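Fimbrium subunit Fim1C (Bacteroides vulgatus, PDB 4QB7) is probably a component of the tip of fimbriae, the filamentous cell-surface appendages that mediate cell adhesion and biofilm formation. Local coordinates at residues P98-P103 against Q109-S114; D213-I218 against Y269-N274. All coordinates share one frame; numbering follows the deposited sequence.

Interaction 1. Residues P98-P103 against Q109-S114; sequences PYESKP and QKITLS. With SO4 (sulfate ion), chain P.
Three hydrogen bonds join Gln109 and Leu113 to the loop 98-103. The amide of Gln109 gives NE2 to the backbone O of Tyr99 at 2.9 Å. This oxygen lies near the amide plane of Gln109, but NE2 stands above the carbonyl plane of Tyr99. The chain of Gln109 bends at chi2 (-64°), which brings its amide back over the loop. The backbone N of Gln109 meets OE1 of Glu100 at 2.7 Å, on the syn side of the carboxylate. Leu113 N reaches Pro103 O at 3.0 Å, in the carbonyl plane.

The other carboxylate oxygen serves the loop itself. Lys102 N binds Glu100 OE2 at 3.1 Å on its anti lone pair, and Asp108 N is a further donor to OE2. Glu100 is buried, and its chi2 of 56° turns the carboxylate toward these amides.

Pro103 CB packs on Leu113 CD1 at 3.4 Å, an apolar pair. Two van der Waals contacts set a carbon against an oxygen: Pro98 CG on Gln109 OE1, and Ile111 CD1 on Pro98 O.

A sulfate, probably from the crystallisation liquor, accepts a hydrogen bond from Tyr99 OH through O1. It lies at the ring edge, and the ring stacks on His68.

One buried carboxylate thus gathers three backbone N-H groups, which hold the loop between strands 90-97 and 111-113. They probably favour its ionised form.

Interaction 2. Residues D213-I218 against Y269-N274; sequences DTWEAI and YFIPVN. With SO4 (sulfate ion), chain Q.
Ile271 and Pro272 press on one indole, that of Trp215 on strand 214-217. The segment 269-274 begins with the last two residues of strand 259-270, and the touching residues follow directly.

Ile271 makes the first contact. Its CG2 lies over the six-membered ring of Trp215, 4.2 Å from the centroid and 21° off the normal. The methyl is offset toward the rim, and its nearest ring atoms are CD2 and CE3. CG2 stands anti to the backbone N of Ile271, and this branch does the touching.

Pro272 follows, over the five-membered ring. Its CD is 3.9 Å from that centroid and 29° off the normal. Ile271 CG2 and Pro272 CD both make CH-pi contacts, over the same face of the indole. Pro272 CG adds an apolar contact, 3.6 Å from Trp215 CD1. Both side chains cross the indole at about a right angle. No hydrogen bond spans the two segments. The indole N-H is satisfied elsewhere: NE1 bonds to Val167 O on strand 159-178, which helps fix the ring's rotation.

Past Pro272 the chain leaves the ring. Just beyond the segment, Asn275 OD1 accepts a hydrogen bond from Trp215 N. This ties the backbone of strand 214-217 to the chain that follows Pro272, so the two pieces are joined by a polar link beside the apolar one.

A sulfate, probably from the crystallisation liquor, is held weakly by Ala217 N and also by Tyr203 OH.

The contact is buried between two sheets. Strand 214-217 pairs with 203-209, whose Ala206 touches both Trp215 and Ile271. Phe126 of strand 123-127 touches both as well, and Tyr208 meets the indole edge-to-face.

Interaction 1 closes before interaction 2 opens along the chain. Their centres are about 17 Å apart, and their nearest atoms are about 8 Å apart without touching. Both reach the same antiparallel sheet. In it strand 111-113 pairs with 123-127, 123-127 with 203-209, and 203-209 with 214-217. Phe126 of the shared strand 123-127 touches Ile111 of interaction 1 and also Trp215 and Ile271 of interaction 2. Residues 98-103 directly follow strand 90-97, and Ile271 and Pro272 directly follow strand 259-270. Both strands belong to the large mixed sheet. The contacts thus bring the ends of these strands against the antiparallel sheet at two places.

Interaction 1. Residues P98-P103 against Q109-S114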
loop_
_atom_site.group_PDB
_atom_site.type_symbol
_atom_site.label_atom_id
_atom_site.label_comp_id
_atom_site.label_asym_id
_atom_site.label_seq_id
_atom_site.Cartn_x
_atom_site.Cartn_y
_atom_site.Cartn_z
ATOM N N PRO A 98 10.191 -2.157 2.921
ATOM C CA PRO A 98 11.631 -2.136 2.575
ATOM C C PRO A 98 12.457 -1.754 3.795
ATOM O O PRO A 98 11.938 -1.101 4.694
ATOM C CB PRO A 98 11.695 -1.086 1.457
ATOM C CG PRO A 98 10.581 -0.150 1.775
ATOM C CD PRO A 98 9.485 -1.004 2.333
ATOM N N TYR A 99 13.716 -2.185 3.849
ATOM C CA TYR A 99 14.590 -1.898 4.983
ATOM C C TYR A 99 14.830 -0.386 5.193
ATOM O O TYR A 99 15.037 0.346 4.231
ATOM C CB TYR A 99 15.911 -2.618 4.779
ATOM C CG TYR A 99 16.956 -2.332 5.831
ATOM C CD1 TYR A 99 16.951 -3.009 7.047
ATOM C CD2 TYR A 99 18.005 -1.448 5.579
ATOM C CE1 TYR A 99 17.913 -2.750 8.020
ATOM C CE2 TYR A 99 19.000 -1.219 6.525
ATOM C CZ TYR A 99 18.940 -1.859 7.751
ATOM O OH TYR A 99 19.921 -1.636 8.685
ATOM N N GLU A 100 14.842 0.048 6.456
ATOM C CA GLU A 100 15.114 1.422 6.890
ATOM C C GLU A 100 16.496 1.480 7.546
ATOM O O GLU A 100 16.684 0.875 8.600
ATOM C CB GLU A 100 14.010 1.874 7.871
ATOM C CG GLU A 100 14.168 3.275 8.437
ATOM C CD GLU A 100 14.289 4.369 7.404
ATOM O OE1 GLU A 100 13.266 4.686 6.761
ATOM O OE2 GLU A 100 15.414 4.876 7.209
ATOM N N SER A 101 17.470 2.168 6.935
ATOM C CA SER A 101 18.834 2.221 7.509
ATOM C C SER A 101 18.958 3.249 8.646
ATOM O O SER A 101 19.902 3.160 9.431
ATOM C CB SER A 101 19.887 2.494 6.439
ATOM O OG SER A 101 19.694 3.755 5.828
ATOM N N LYS A 102 18.002 4.191 8.750
ATOM C CA LYS A 102 17.951 5.239 9.786
ATOM C C LYS A 102 16.626 5.066 10.574
ATOM O O LYS A 102 15.688 5.858 10.397
ATOM C CB LYS A 102 18.062 6.637 9.121
ATOM C CG LYS A 102 19.232 6.801 8.138
ATOM C CD LYS A 102 20.616 6.728 8.812
ATOM C CE LYS A 102 21.762 6.854 7.827
ATOM N NZ LYS A 102 22.023 5.582 7.092
ATOM N N PRO A 103 16.496 3.991 11.393
ATOM C CA PRO A 103 15.196 3.686 12.016
ATOM C C PRO A 103 14.739 4.638 13.126
ATOM O O PRO A 103 13.627 4.485 13.641
ATOM C CB PRO A 103 15.432 2.288 12.587
ATOM C CG PRO A 103 16.866 2.244 12.884
ATOM C CD PRO A 103 17.478 2.935 11.716
ATOM N N GLN A 109 12.616 5.336 4.253
ATOM C CA GLN A 109 11.262 4.882 3.942
ATOM C C GLN A 109 10.153 5.587 4.688
ATOM O O GLN A 109 8.988 5.281 4.436
ATOM C CB GLN A 109 11.157 3.373 4.256
ATOM C CG GLN A 109 12.368 2.497 3.889
ATOM C CD GLN A 109 12.688 2.425 2.405
ATOM O OE1 GLN A 109 11.944 2.916 1.537
ATOM N NE2 GLN A 109 13.775 1.739 2.071
ATOM N N LYS A 110 10.497 6.513 5.598
ATOM C CA LYS A 110 9.580 7.211 6.513
ATOM C C LYS A 110 8.999 6.169 7.488
ATOM O O LYS A 110 7.826 6.237 7.850
ATOM C CB LYS A 110 8.501 8.045 5.799
ATOM C CG LYS A 110 9.063 9.294 5.172
ATOM C CD LYS A 110 7.956 10.155 4.586
ATOM C CE LYS A 110 8.470 11.479 4.068
ATOM N NZ LYS A 110 9.023 12.337 5.157
ATOM N N ILE A 111 9.862 5.213 7.908
ATOM C CA ILE A 111 9.644 4.129 8.864
ATOM C C ILE A 111 10.468 4.447 10.125
ATOM O O ILE A 111 11.674 4.613 10.044
ATOM C CB ILE A 111 10.029 2.720 8.258
ATOM C CG1 ILE A 111 9.057 2.246 7.169
ATOM C CG2 ILE A 111 10.173 1.643 9.336
ATOM C CD1 ILE A 111 9.575 0.986 6.341
ATOM N N THR A 112 9.813 4.519 11.283
ATOM C CA THR A 112 10.433 4.717 12.604
ATOM C C THR A 112 10.140 3.434 13.377
ATOM O O THR A 112 8.987 2.983 13.419
ATOM C CB THR A 112 9.898 5.998 13.282
ATOM O OG1 THR A 112 10.189 7.122 12.462
ATOM C CG2 THR A 112 10.492 6.227 14.658
ATOM N N LEU A 113 11.176 2.812 13.939
ATOM C CA LEU A 113 11.001 1.550 14.657
ATOM C C LEU A 113 10.971 1.763 16.158
ATOM O O LEU A 113 11.530 2.746 16.684
ATOM C CB LEU A 113 12.129 0.562 14.312
ATOM C CG LEU A 113 12.402 0.234 12.854
ATOM C CD1 LEU A 113 13.626 -0.582 12.760
ATOM C CD2 LEU A 113 11.265 -0.533 12.230
ATOM N N SER A 114 10.350 0.802 16.857
ATOM C CA SER A 114 10.331 0.754 18.313
ATOM C C SER A 114 11.778 0.549 18.778
ATOM O O SER A 114 12.553 -0.111 18.080
ATOM C CB SER A 114 9.416 -0.367 18.789
ATOM O OG SER A 114 9.724 -1.578 18.118
HETATM S S SO4 P . 22.918 -0.397 7.604
HETATM O O1 SO4 P . 22.045 -0.275 8.773
HETATM O O2 SO4 P . 23.367 -1.800 7.412
HETATM O O3 SO4 P . 22.222 0.037 6.392
HETATM O O4 SO4 P . 24.063 0.489 7.822
#

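Interaction 2. Residues D213-I218 against Y269-N274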
loop_
_atom_site.group_PDB
_atom_site.type_symbol
_atom_site.label_atom_id
_atom_site.label_comp_id
_atom_site.label_asym_id
_atom_site.label_seq_id
_atom_site.Cartn_x
_atom_site.Cartn_y
_atom_site.Cartn_z
ATOM N N ASP A 213 -1.025 -7.441 14.471
ATOM C CA ASP A 213 -1.070 -7.098 13.057
ATOM C C ASP A 213 -2.206 -6.055 12.762
ATOM O O ASP A 213 -3.074 -6.263 11.914
ATOM C CB ASP A 213 -1.198 -8.392 12.220
ATOM C CG ASP A 213 -1.377 -8.246 10.728
ATOM O OD1 ASP A 213 -0.688 -7.401 10.131
ATOM O OD2 ASP A 213 -2.211 -8.978 10.162
ATOM N N THR A 214 -2.194 -4.945 13.505
ATOM C CA THR A 214 -3.158 -3.867 13.353
ATOM C C THR A 214 -2.470 -2.526 13.455
ATOM O O THR A 214 -1.405 -2.397 14.068
ATOM C CB THR A 214 -4.319 -3.916 14.400
ATOM O OG1 THR A 214 -3.824 -3.652 15.696
ATOM C CG2 THR A 214 -5.127 -5.192 14.383
ATOM N N TRP A 215 -3.125 -1.519 12.857
ATOM C CA TRP A 215 -2.787 -0.105 12.863
ATOM C C TRP A 215 -3.598 0.633 13.919
ATOM O O TRP A 215 -4.790 0.358 14.124
ATOM C CB TRP A 215 -3.109 0.517 11.497
ATOM C CG TRP A 215 -2.188 0.118 10.396
ATOM C CD1 TRP A 215 -2.396 -0.854 9.467
ATOM C CD2 TRP A 215 -0.912 0.705 10.089
ATOM N NE1 TRP A 215 -1.346 -0.889 8.577
ATOM C CE2 TRP A 215 -0.416 0.049 8.944
ATOM C CE3 TRP A 215 -0.152 1.739 10.658
ATOM C CZ2 TRP A 215 0.795 0.406 8.348
ATOM C CZ3 TRP A 215 1.054 2.085 10.070
ATOM C CH2 TRP A 215 1.519 1.417 8.936
ATOM N N GLU A 216 -2.965 1.611 14.547
ATOM C CA GLU A 216 -3.614 2.507 15.488
ATOM C C GLU A 216 -3.092 3.943 15.230
ATOM O O GLU A 216 -2.114 4.112 14.504
ATOM C CB GLU A 216 -3.434 2.037 16.930
ATOM C CG GLU A 216 -1.994 1.918 17.379
ATOM C CD GLU A 216 -1.826 1.836 18.881
ATOM O OE1 GLU A 216 -2.608 1.098 19.520
ATOM O OE2 GLU A 216 -0.928 2.521 19.422
ATOM N N ALA A 217 -3.765 4.968 15.771
ATOM C CA ALA A 217 -3.364 6.366 15.583
ATOM C C ALA A 217 -2.067 6.665 16.299
ATOM O O ALA A 217 -1.727 5.972 17.265
ATOM C CB ALA A 217 -4.446 7.292 16.105
ATOM N N ILE A 218 -1.365 7.735 15.869
ATOM C CA ILE A 218 -0.170 8.171 16.590
ATOM C C ILE A 218 -0.649 8.872 17.897
ATOM O O ILE A 218 -1.790 9.324 17.980
ATOM C CB ILE A 218 0.853 9.007 15.764
ATOM C CG1 ILE A 218 0.256 10.252 15.143
ATOM C CG2 ILE A 218 1.567 8.160 14.740
ATOM C CD1 ILE A 218 1.224 11.406 15.110
ATOM N N TYR A 269 -0.715 3.380 -2.300
ATOM C CA TYR A 269 -0.622 2.559 -1.078
ATOM C C TYR A 269 -0.822 3.428 0.121
ATOM O O TYR A 269 0.055 4.224 0.463
ATOM C CB TYR A 269 0.737 1.817 -0.977
ATOM C CG TYR A 269 1.188 1.171 -2.264
ATOM C CD1 TYR A 269 0.576 0.017 -2.739
ATOM C CD2 TYR A 269 2.215 1.724 -3.021
ATOM C CE1 TYR A 269 0.978 -0.580 -3.934
ATOM C CE2 TYR A 269 2.646 1.119 -4.209
ATOM C CZ TYR A 269 2.012 -0.025 -4.666
ATOM O OH TYR A 269 2.379 -0.597 -5.853
ATOM N N PHE A 270 -1.967 3.270 0.780
ATOM C CA PHE A 270 -2.333 4.093 1.938
ATOM C C PHE A 270 -2.414 3.303 3.227
ATOM O O PHE A 270 -2.665 2.101 3.166
ATOM C CB PHE A 270 -3.729 4.712 1.686
ATOM C CG PHE A 270 -3.784 5.840 0.688
ATOM C CD1 PHE A 270 -3.434 7.132 1.056
ATOM C CD2 PHE A 270 -4.198 5.615 -0.617
ATOM C CE1 PHE A 270 -3.476 8.176 0.126
ATOM C CE2 PHE A 270 -4.278 6.668 -1.535
ATOM C CZ PHE A 270 -3.912 7.939 -1.158
ATOM N N ILE A 271 -2.287 4.003 4.404
ATOM C CA ILE A 271 -2.570 3.443 5.725
ATOM C C ILE A 271 -4.085 3.120 5.644
ATOM O O ILE A 271 -4.869 3.977 5.187
ATOM C CB ILE A 271 -2.178 4.383 6.895
ATOM C CG1 ILE A 271 -0.664 4.654 6.916
ATOM C CG2 ILE A 271 -2.629 3.796 8.230
ATOM C CD1 ILE A 271 -0.256 5.835 7.672
ATOM N N PRO A 272 -4.495 1.859 5.923
ATOM C CA PRO A 272 -5.913 1.500 5.740
ATOM C C PRO A 272 -6.856 2.231 6.699
ATOM O O PRO A 272 -6.411 2.822 7.700
ATOM C CB PRO A 272 -5.918 -0.016 5.990
ATOM C CG PRO A 272 -4.773 -0.249 6.880
ATOM C CD PRO A 272 -3.716 0.717 6.453
ATOM N N VAL A 273 -8.153 2.207 6.389
ATOM C CA VAL A 273 -9.165 2.808 7.264
ATOM C C VAL A 273 -9.779 1.650 8.068
ATOM O O VAL A 273 -10.187 0.645 7.479
ATOM C CB VAL A 273 -10.234 3.648 6.493
ATOM C CG1 VAL A 273 -11.289 4.180 7.441
ATOM C CG2 VAL A 273 -9.583 4.807 5.745
ATOM N N ASN A 274 -9.809 1.770 9.400
ATOM C CA ASN A 274 -10.370 0.764 10.312
ATOM C C ASN A 274 -9.826 -0.632 10.043
ATOM O O ASN A 274 -10.573 -1.613 10.099
ATOM C CB ASN A 274 -11.894 0.762 10.254
ATOM C CG ASN A 274 -12.485 2.036 10.751
ATOM O OD1 ASN A 274 -12.073 2.583 11.779
ATOM N ND2 ASN A 274 -13.446 2.545 10.012
HETATM S S SO4 Q . -7.251 3.790 16.613
HETATM O O1 SO4 Q . -8.708 3.980 16.519
HETATM O O2 SO4 Q . -6.663 4.736 17.574
HETATM O O3 SO4 Q . -6.975 2.416 17.047
HETATM O O4 SO4 Q . -6.676 3.993 15.288
#